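Local structure of ABC transporter ATP-binding/permease protein Rv1747 (Mycobacterium tuberculosis, 6CCD) at residues Leu10-Glu15 with Leu49-Asp54; Val27-Asp32 with Val37-Pro42; Trp58-Asn63 with Leu97-Gly102. The protein moves an unknown substrate across the membrane as a fused ABC transporter required for virulence, this chain being its first, phosphothreonine-binding FHA domain. All coordinates share one frame; numbering follows the deposited sequence.

Interaction 1 of 3, residues Leu10-Glu15 with Leu49-Asp54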
loop_
_atom_site.group_PDB
_atom_site.type_symbol
_atom_site.label_atom_id
_atom_site.label_comp_id
_atom_site.label_asym_id
_atom_site.label_seq_id
_atom_site.Cartn_x
_atom_site.Cartn_y
_atom_site.Cartn_z
ATOM N N LEU A 10 4.334 8.545 -5.808
ATOM C CA LEU A 10 3.780 8.067 -4.555
ATOM C C LEU A 10 4.897 7.637 -3.626
ATOM O O LEU A 10 5.712 6.784 -3.978
ATOM C CB LEU A 10 2.832 6.890 -4.792
ATOM C CG LEU A 10 2.273 6.284 -3.508
ATOM C CD1 LEU A 10 1.261 7.216 -2.855
ATOM C CD2 LEU A 10 1.683 4.904 -3.792
ATOM N N THR A 11 4.942 8.243 -2.447
ATOM C CA THR A 11 5.878 7.834 -1.416
ATOM C C THR A 11 5.153 6.951 -0.422
ATOM O O THR A 11 4.044 7.269 0.017
ATOM C CB THR A 11 6.495 9.054 -0.708
ATOM O OG1 THR A 11 7.295 9.767 -1.654
ATOM C CG2 THR A 11 7.376 8.619 0.468
ATOM N N VAL A 12 5.771 5.822 -0.115
ATOM C CA VAL A 12 5.253 4.874 0.856
ATOM C C VAL A 12 6.202 4.803 2.041
ATOM O O VAL A 12 7.368 4.438 1.885
ATOM C CB VAL A 12 5.098 3.462 0.254
ATOM C CG1 VAL A 12 4.473 2.504 1.291
ATOM C CG2 VAL A 12 4.282 3.515 -1.052
ATOM N N ARG A 13 5.692 5.134 3.221
ATOM C CA ARG A 13 6.462 5.072 4.451
ATOM C C ARG A 13 5.992 3.917 5.322
ATOM O O ARG A 13 4.827 3.864 5.727
ATOM C CB ARG A 13 6.343 6.387 5.220
ATOM C CG ARG A 13 7.387 6.570 6.307
ATOM C CD ARG A 13 7.501 8.039 6.705
ATOM N NE ARG A 13 7.692 8.896 5.534
ATOM C CZ ARG A 13 6.751 9.683 5.020
ATOM N NH1 ARG A 13 5.547 9.732 5.578
ATOM N NH2 ARG A 13 7.016 10.420 3.951
ATOM N N TYR A 14 6.903 2.993 5.596
ATOM C CA TYR A 14 6.605 1.844 6.434
ATOM C C TYR A 14 7.708 1.606 7.446
ATOM O O TYR A 14 8.864 1.462 7.061
ATOM C CB TYR A 14 6.427 0.574 5.604
ATOM C CG TYR A 14 6.501 -0.653 6.481
ATOM C CD1 TYR A 14 5.479 -0.935 7.378
ATOM C CD2 TYR A 14 7.598 -1.505 6.443
ATOM C CE1 TYR A 14 5.532 -2.032 8.198
ATOM C CE2 TYR A 14 7.661 -2.614 7.271
ATOM C CZ TYR A 14 6.619 -2.865 8.147
ATOM O OH TYR A 14 6.645 -3.947 8.984
ATOM N N GLU A 15 7.340 1.540 8.725
ATOM C CA GLU A 15 8.278 1.182 9.803
ATOM C C GLU A 15 9.708 1.680 9.624
ATOM O O GLU A 15 10.654 0.892 9.607
ATOM C CB GLU A 15 8.308 -0.332 9.974
ATOM C CG GLU A 15 7.162 -0.852 10.822
ATOM C CD GLU A 15 7.046 -0.121 12.142
ATOM O OE1 GLU A 15 8.030 -0.118 12.915
ATOM O OE2 GLU A 15 5.974 0.466 12.393
ATOM N N LEU A 49 -0.689 -6.209 -1.267
ATOM C CA LEU A 49 -1.297 -5.079 -1.969
ATOM C C LEU A 49 -0.640 -4.829 -3.313
ATOM O O LEU A 49 0.558 -5.063 -3.464
ATOM C CB LEU A 49 -1.169 -3.788 -1.165
ATOM C CG LEU A 49 -1.729 -3.705 0.242
ATOM C CD1 LEU A 49 -1.501 -2.286 0.725
ATOM C CD2 LEU A 49 -3.235 -4.060 0.251
ATOM N N LEU A 50 -1.415 -4.308 -4.261
ATOM C CA LEU A 50 -0.853 -3.673 -5.450
ATOM C C LEU A 50 -1.083 -2.183 -5.344
ATOM O O LEU A 50 -2.199 -1.753 -5.057
ATOM C CB LEU A 50 -1.495 -4.221 -6.729
ATOM C CG LEU A 50 -1.295 -5.728 -6.904
ATOM C CD1 LEU A 50 -2.031 -6.216 -8.143
ATOM C CD2 LEU A 50 0.195 -6.045 -6.990
ATOM N N LEU A 51 -0.046 -1.386 -5.582
ATOM C CA LEU A 51 -0.233 0.064 -5.666
ATOM C C LEU A 51 -0.096 0.487 -7.117
ATOM O O LEU A 51 0.801 0.021 -7.800
ATOM C CB LEU A 51 0.792 0.818 -4.810
ATOM C CG LEU A 51 1.042 0.247 -3.412
ATOM C CD1 LEU A 51 2.110 1.060 -2.675
ATOM C CD2 LEU A 51 -0.267 0.219 -2.604
ATOM N N ARG A 52 -0.960 1.374 -7.594
ATOM C CA ARG A 52 -0.850 1.777 -8.995
ATOM C C ARG A 52 -1.581 3.070 -9.254
ATOM O O ARG A 52 -2.473 3.458 -8.496
ATOM C CB ARG A 52 -1.386 0.688 -9.925
ATOM C CG ARG A 52 -2.914 0.554 -9.903
ATOM C CD ARG A 52 -3.378 -0.779 -10.516
ATOM N NE ARG A 52 -2.911 -1.031 -11.886
ATOM C CZ ARG A 52 -3.661 -0.898 -12.976
ATOM N NH1 ARG A 52 -4.918 -0.498 -12.873
ATOM N NH2 ARG A 52 -3.155 -1.177 -14.171
ATOM N N PHE A 53 -1.163 3.758 -10.313
ATOM C CA PHE A 53 -1.795 5.009 -10.716
ATOM C C PHE A 53 -2.791 4.697 -11.823
ATOM O O PHE A 53 -2.412 4.221 -12.892
ATOM C CB PHE A 53 -0.748 6.020 -11.190
ATOM C CG PHE A 53 -1.295 7.403 -11.411
ATOM C CD1 PHE A 53 -1.444 8.278 -10.352
ATOM C CD2 PHE A 53 -1.658 7.822 -12.683
ATOM C CE1 PHE A 53 -1.956 9.550 -10.547
ATOM C CE2 PHE A 53 -2.171 9.087 -12.883
ATOM C CZ PHE A 53 -2.316 9.951 -11.816
ATOM N N ASP A 54 -4.063 4.960 -11.562
ATOM C CA ASP A 54 -5.121 4.548 -12.472
ATOM C C ASP A 54 -6.246 5.583 -12.503
ATOM O O ASP A 54 -6.731 6.017 -11.453
ATOM C CB ASP A 54 -5.675 3.182 -12.057
ATOM C CG ASP A 54 -6.681 2.634 -13.060
ATOM O OD1 ASP A 54 -6.381 2.648 -14.271
ATOM O OD2 ASP A 54 -7.768 2.202 -12.641
#
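Leu51 overlaps two side chains of the facing strand with one methyl, CD1, which touches the ends of both Val12 and Leu10, the three methyls forming a triangle. The shorter approach is to Val12, where CG2 lies 3.7 Å from Leu51 CD1 and the two side chains reach toward each other tip to tip. Leu10 comes in differently: its CD2 is 4.0 Å from Leu51 CD1, but the side chains cross at about a right angle, so that Leu10 meets the same methyl from across. With chi2 of Leu51 at 178°, CD1 is anti to CA, extended away from the backbone of Leu51. In Val12 the contacting CG2 is the branch beside the backbone N. No hydrogen bond joins the strands, whose closest CA atoms, those of Leu10 and Phe53, are 8.9 Å apart, and only about 95 Å² is buried. All three side chains are buried; Phe99 packs on both Leu10 and Val12, and Val27, Val29 and Ala60 touch Leu51. Strand 10-14 belongs to the antiparallel sheet and strand 49-54 to the mixed one, so this apolar contact is characteristic of the FHA beta-sandwich interior.

Interaction 2 of 3, residues Val27-Asp32 with Val37-Pro42. With SO4 (sulfate ion), chain B.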
loop_
_atom_site.group_PDB
_atom_site.type_symbol
_atom_site.label_atom_id
_atom_site.label_comp_id
_atom_site.label_asym_id
_atom_site.label_seq_id
_atom_site.Cartn_x
_atom_site.Cartn_y
_atom_site.Cartn_z
ATOM N N VAL A 27 3.067 -1.559 -8.107
ATOM C CA VAL A 27 3.971 -1.753 -6.970
ATOM C C VAL A 27 3.440 -2.871 -6.072
ATOM O O VAL A 27 2.265 -2.874 -5.743
ATOM C CB VAL A 27 4.104 -0.466 -6.143
ATOM C CG1 VAL A 27 5.074 -0.644 -4.991
ATOM C CG2 VAL A 27 4.537 0.699 -7.031
ATOM N N VAL A 28 4.299 -3.799 -5.665
ATOM C CA VAL A 28 3.879 -4.867 -4.756
ATOM C C VAL A 28 4.298 -4.596 -3.312
ATOM O O VAL A 28 5.482 -4.344 -3.018
ATOM C CB VAL A 28 4.448 -6.228 -5.187
ATOM C CG1 VAL A 28 4.039 -7.315 -4.189
ATOM C CG2 VAL A 28 3.975 -6.571 -6.601
ATOM N N VAL A 29 3.307 -4.632 -2.420
ATOM C CA VAL A 29 3.503 -4.596 -0.976
ATOM C C VAL A 29 3.205 -5.978 -0.425
ATOM O O VAL A 29 2.144 -6.532 -0.689
ATOM C CB VAL A 29 2.564 -3.587 -0.268
ATOM C CG1 VAL A 29 2.838 -3.562 1.251
ATOM C CG2 VAL A 29 2.699 -2.203 -0.853
ATOM N N GLY A 30 4.123 -6.557 0.336
ATOM C CA GLY A 30 3.817 -7.841 0.929
ATOM C C GLY A 30 4.991 -8.491 1.622
ATOM O O GLY A 30 6.054 -7.889 1.778
ATOM N N ARG A 31 4.780 -9.738 2.023
ATOM C CA ARG A 31 5.761 -10.504 2.777
ATOM C C ARG A 31 6.871 -11.065 1.896
ATOM O O ARG A 31 7.896 -11.542 2.401
ATOM C CB ARG A 31 5.062 -11.655 3.514
ATOM C CG ARG A 31 5.573 -11.876 4.923
ATOM C CD ARG A 31 4.902 -13.079 5.591
ATOM N NE ARG A 31 5.316 -14.353 4.994
ATOM C CZ ARG A 31 4.556 -15.070 4.172
ATOM N NH1 ARG A 31 3.337 -14.651 3.848
ATOM N NH2 ARG A 31 5.010 -16.214 3.676
ATOM N N ASP A 32 6.676 -11.018 0.580
ATOM C CA ASP A 32 7.653 -11.605 -0.333
ATOM C C ASP A 32 9.000 -10.920 -0.210
ATOM O O ASP A 32 9.074 -9.687 -0.107
ATOM C CB ASP A 32 7.175 -11.526 -1.789
ATOM C CG ASP A 32 7.909 -12.508 -2.676
ATOM O OD1 ASP A 32 7.451 -13.663 -2.787
ATOM O OD2 ASP A 32 8.966 -12.138 -3.215
ATOM N N VAL A 37 7.762 -3.159 -1.423
ATOM C CA VAL A 37 7.648 -2.715 -0.036
ATOM C C VAL A 37 7.465 -3.981 0.783
ATOM O O VAL A 37 6.395 -4.570 0.764
ATOM C CB VAL A 37 6.452 -1.754 0.178
ATOM C CG1 VAL A 37 6.316 -1.378 1.636
ATOM C CG2 VAL A 37 6.591 -0.486 -0.687
ATOM N N ARG A 38 8.519 -4.421 1.461
ATOM C CA ARG A 38 8.493 -5.693 2.168
ATOM C C ARG A 38 8.025 -5.501 3.604
ATOM O O ARG A 38 8.578 -4.688 4.343
ATOM C CB ARG A 38 9.883 -6.355 2.159
ATOM C CG ARG A 38 9.957 -7.657 2.961
ATOM C CD ARG A 38 11.395 -7.952 3.440
ATOM N NE ARG A 38 11.468 -9.155 4.279
ATOM C CZ ARG A 38 12.587 -9.617 4.827
ATOM N NH1 ARG A 38 13.728 -8.963 4.656
ATOM N NH2 ARG A 38 12.569 -10.724 5.556
ATOM N N VAL A 39 6.996 -6.252 3.974
ATOM C CA VAL A 39 6.436 -6.225 5.320
ATOM C C VAL A 39 6.416 -7.672 5.799
ATOM O O VAL A 39 5.666 -8.479 5.266
ATOM C CB VAL A 39 5.016 -5.628 5.338
ATOM C CG1 VAL A 39 4.434 -5.645 6.750
ATOM C CG2 VAL A 39 5.012 -4.199 4.764
ATOM N N ALA A 40 7.257 -8.001 6.779
ATOM C CA ALA A 40 7.526 -9.404 7.110
ATOM C C ALA A 40 6.527 -10.039 8.083
ATOM O O ALA A 40 6.549 -11.251 8.281
ATOM C CB ALA A 40 8.960 -9.541 7.682
ATOM N N HIS A 41 5.654 -9.246 8.693
ATOM C CA HIS A 41 4.762 -9.812 9.698
ATOM C C HIS A 41 3.901 -10.960 9.134
ATOM O O HIS A 41 3.400 -10.870 8.015
ATOM C CB HIS A 41 3.862 -8.721 10.288
ATOM C CG HIS A 41 3.228 -9.123 11.578
ATOM N ND1 HIS A 41 2.080 -9.881 11.634
ATOM C CD2 HIS A 41 3.613 -8.920 12.862
ATOM C CE1 HIS A 41 1.770 -10.112 12.899
ATOM N NE2 HIS A 41 2.682 -9.536 13.664
ATOM N N PRO A 42 3.741 -12.056 9.902
ATOM C CA PRO A 42 3.034 -13.241 9.379
ATOM C C PRO A 42 1.563 -13.005 8.997
ATOM O O PRO A 42 0.990 -13.822 8.284
ATOM C CB PRO A 42 3.129 -14.253 10.537
ATOM C CG PRO A 42 3.511 -13.469 11.727
ATOM C CD PRO A 42 4.332 -12.316 11.225
HETATM S S SO4 B . 0.833 -16.284 1.203
HETATM O O1 SO4 B . 0.760 -15.620 -0.094
HETATM O O2 SO4 B . -0.524 -16.638 1.630
HETATM O O3 SO4 B . 1.672 -17.487 1.156
HETATM O O4 SO4 B . 1.416 -15.361 2.165
HETATM O O HOH W 1 9.431 -11.112 4.579
#
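The Arg31 guanidinium holds a sulfate at its edge, near its own plane, with NH1 donating to SO4 O4 at 2.7 Å and 151°. Water 1 lies at the edge of the Arg38 guanidinium, in plane, accepting from Arg38 NE at 2.8 Å and donating to Arg31 O at 2.7 Å, bridging the two segments. In the His41 ring one face carries Pro42 CD, 3.3 Å above the plane and offset toward the rim. The Arg31 chain bends at chi3 (70°), and its CD packs 3.6 Å from His41 O. Arg31 NH1 also donates to Ile44 O, and Arg46 N is a second donor to the sulfate. Gly30-Arg31 matches the Gly-Arg pair conserved in FHA domains, whose arginine commonly meets the phosphate, and the sulfate, probably from the crystallisation liquor, is consistent with a phosphothreonine phosphate site. Strands 27-30 and 37-38 run parallel: Val37 N donates to Val28 O at 3.0 Å, and Gly30 N returns a bond to Val37 O. The next bond, Val39 N to Gly30 O at 2.9 Å, has its donor 49° out of the carbonyl plane. Side by side, Val29 and Val37 touch through Val29 CG2 and Val37 CB, 3.9 Å apart.

Interaction 3 of 3, residues Trp58-Asn63 with Leu97-Gly102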
loop_
_atom_site.group_PDB
_atom_site.type_symbol
_atom_site.label_atom_id
_atom_site.label_comp_id
_atom_site.label_asym_id
_atom_site.label_seq_id
_atom_site.Cartn_x
_atom_site.Cartn_y
_atom_site.Cartn_z
ATOM N N TRP A 58 -3.661 7.632 -7.505
ATOM C CA TRP A 58 -3.019 6.475 -6.910
ATOM C C TRP A 58 -4.043 5.666 -6.142
ATOM O O TRP A 58 -4.896 6.236 -5.461
ATOM C CB TRP A 58 -1.881 6.898 -5.974
ATOM C CG TRP A 58 -0.642 7.281 -6.706
ATOM C CD1 TRP A 58 -0.209 8.544 -6.991
ATOM C CD2 TRP A 58 0.325 6.386 -7.274
ATOM N NE1 TRP A 58 0.971 8.491 -7.704
ATOM C CE2 TRP A 58 1.320 7.177 -7.884
ATOM C CE3 TRP A 58 0.453 4.995 -7.307
ATOM C CZ2 TRP A 58 2.423 6.624 -8.523
ATOM C CZ3 TRP A 58 1.540 4.446 -7.955
ATOM C CH2 TRP A 58 2.517 5.260 -8.549
ATOM N N VAL A 59 -3.968 4.339 -6.254
ATOM C CA VAL A 59 -4.808 3.473 -5.441
ATOM C C VAL A 59 -3.998 2.367 -4.782
ATOM O O VAL A 59 -3.002 1.910 -5.327
ATOM C CB VAL A 59 -5.952 2.833 -6.267
ATOM C CG1 VAL A 59 -6.949 3.892 -6.683
ATOM C CG2 VAL A 59 -5.404 2.089 -7.492
ATOM N N ALA A 60 -4.431 1.957 -3.593
ATOM C CA ALA A 60 -3.919 0.755 -2.948
ATOM C C ALA A 60 -4.977 -0.328 -3.051
ATOM O O ALA A 60 -6.087 -0.149 -2.571
ATOM C CB ALA A 60 -3.571 1.013 -1.488
ATOM N N ILE A 61 -4.611 -1.442 -3.668
ATOM C CA ILE A 61 -5.539 -2.533 -3.973
ATOM C C ILE A 61 -5.207 -3.794 -3.194
ATOM O O ILE A 61 -4.074 -4.269 -3.233
ATOM C CB ILE A 61 -5.515 -2.874 -5.481
ATOM C CG1 ILE A 61 -5.899 -1.648 -6.313
ATOM C CG2 ILE A 61 -6.431 -4.075 -5.774
ATOM C CD1 ILE A 61 -5.461 -1.730 -7.771
ATOM N N ASP A 62 -6.187 -4.326 -2.473
ATOM C CA ASP A 62 -6.066 -5.632 -1.818
ATOM C C ASP A 62 -5.964 -6.718 -2.882
ATOM O O ASP A 62 -6.907 -6.913 -3.657
ATOM C CB ASP A 62 -7.286 -5.887 -0.910
ATOM C CG ASP A 62 -7.166 -7.170 -0.083
ATOM O OD1 ASP A 62 -6.198 -7.946 -0.268
ATOM O OD2 ASP A 62 -8.064 -7.408 0.758
ATOM N N ASN A 63 -4.831 -7.424 -2.922
ATOM C CA ASN A 63 -4.553 -8.408 -3.968
ATOM C C ASN A 63 -5.015 -9.801 -3.551
ATOM O O ASN A 63 -4.239 -10.765 -3.576
ATOM C CB ASN A 63 -3.048 -8.409 -4.281
ATOM C CG ASN A 63 -2.678 -9.246 -5.492
ATOM O OD1 ASN A 63 -3.408 -9.305 -6.482
ATOM N ND2 ASN A 63 -1.525 -9.902 -5.411
ATOM N N LEU A 97 0.863 1.535 6.832
ATOM C CA LEU A 97 1.495 2.173 5.679
ATOM C C LEU A 97 1.041 3.631 5.585
ATOM O O LEU A 97 -0.148 3.917 5.644
ATOM C CB LEU A 97 1.140 1.437 4.376
ATOM C CG LEU A 97 1.388 -0.065 4.325
ATOM C CD1 LEU A 97 0.771 -0.632 3.045
ATOM C CD2 LEU A 97 2.874 -0.397 4.418
ATOM N N ASP A 98 1.992 4.542 5.448
ATOM C CA ASP A 98 1.687 5.948 5.244
ATOM C C ASP A 98 1.947 6.308 3.791
ATOM O O ASP A 98 3.051 6.101 3.292
ATOM C CB ASP A 98 2.531 6.836 6.160
ATOM C CG ASP A 98 2.074 6.786 7.599
ATOM O OD1 ASP A 98 0.848 6.794 7.821
ATOM O OD2 ASP A 98 2.935 6.742 8.507
ATOM N N PHE A 99 0.932 6.841 3.121
ATOM C CA PHE A 99 1.061 7.220 1.718
ATOM C C PHE A 99 1.167 8.724 1.587
ATOM O O PHE A 99 0.465 9.463 2.274
ATOM C CB PHE A 99 -0.136 6.731 0.899
ATOM C CG PHE A 99 -0.305 5.246 0.883
ATOM C CD1 PHE A 99 0.707 4.428 0.418
ATOM C CD2 PHE A 99 -1.492 4.667 1.298
ATOM C CE1 PHE A 99 0.552 3.062 0.385
ATOM C CE2 PHE A 99 -1.656 3.304 1.258
ATOM C CZ PHE A 99 -0.635 2.498 0.807
ATOM N N GLU A 100 2.030 9.193 0.696
ATOM C CA GLU A 100 2.066 10.625 0.438
ATOM C C GLU A 100 2.239 10.864 -1.052
ATOM O O GLU A 100 3.079 10.245 -1.691
ATOM C CB GLU A 100 3.176 11.279 1.259
ATOM C CG GLU A 100 3.792 12.519 0.660
ATOM C CD GLU A 100 4.909 13.062 1.535
ATOM O OE1 GLU A 100 4.687 13.154 2.763
ATOM O OE2 GLU A 100 5.998 13.393 1.006
ATOM N N VAL A 101 1.404 11.734 -1.606
ATOM C CA VAL A 101 1.405 11.984 -3.040
ATOM C C VAL A 101 2.152 13.268 -3.369
ATOM O O VAL A 101 1.859 14.311 -2.787
ATOM C CB VAL A 101 -0.022 12.106 -3.591
ATOM C CG1 VAL A 101 0.021 12.338 -5.080
ATOM C CG2 VAL A 101 -0.835 10.855 -3.265
ATOM N N GLY A 102 3.100 13.201 -4.302
ATOM C CA GLY A 102 3.818 14.391 -4.728
ATOM C C GLY A 102 5.101 14.599 -3.942
ATOM O O GLY A 102 5.357 13.894 -2.971
#
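Trp58, whose indole meets Val101 across this contact, commits its one polar side-chain atom, NE1, to a hydrogen bond with the carbonyl oxygen of Pro8. That bond ties the indole to the chain just before strand 10-14 and should limit its rotation, while no hydrogen bond joins the two segments themselves. What joins them is apolar. Trp58 CD1, on the five-membered ring, lies 4.3 Å from Val101 CG1, which approaches the ring obliquely; with chi1 at -179° this is the methyl anti to the backbone N of Val101. The second meeting is between Ala60 and Phe99: the Ala60 methyl CB is 4.0 Å from Phe99 CZ and 4.1 Å from Phe99 CE2, so it touches the far end of the ring, again obliquely. Phe99 gets there with CG beside its backbone N, chi1 -61°. The CA atoms of Trp58 and Val101 are 8.1 Å apart and those of Ala60 and Phe99 9.4 Å. The Phe99 side chain, reaching about 5.1 Å from CA to CZ, covers just over half of that wider gap. Around the pairs, Phe53 stacks edge-to-face on Trp58, Ile81 packs on both Phe99 and Val101, and Val87 lies against Phe99. Strand 57-62 sits between strands 49-54 and 78-81 in the mixed sheet, and strand 96-101 between strands 10-14 and 84-89 in the antiparallel sheet that faces it.

In the fold
Interactions 1 and 3 both span the two sheets of the FHA sandwich and have centres about 4 Å apart: strands 10-14 and 96-101 are neighbours in the antiparallel sheet, and strands 49-54 and 57-62 in the mixed one. Interaction 2 lies within the mixed sheet at its 37-38 edge, its centre about 11 Å from that of interaction 1 and 14 Å from that of interaction 3. Along the chain, both segments of interaction 2 fall between those of interaction 1, and interaction 3 follows. The apolar interior also touches interaction 2, where Val29 packs on Leu97, and strand 27-30, paired with 49-54, leads to Arg31, which with Arg46 N binds the sulfate at what is probably the phosphopeptide-binding end.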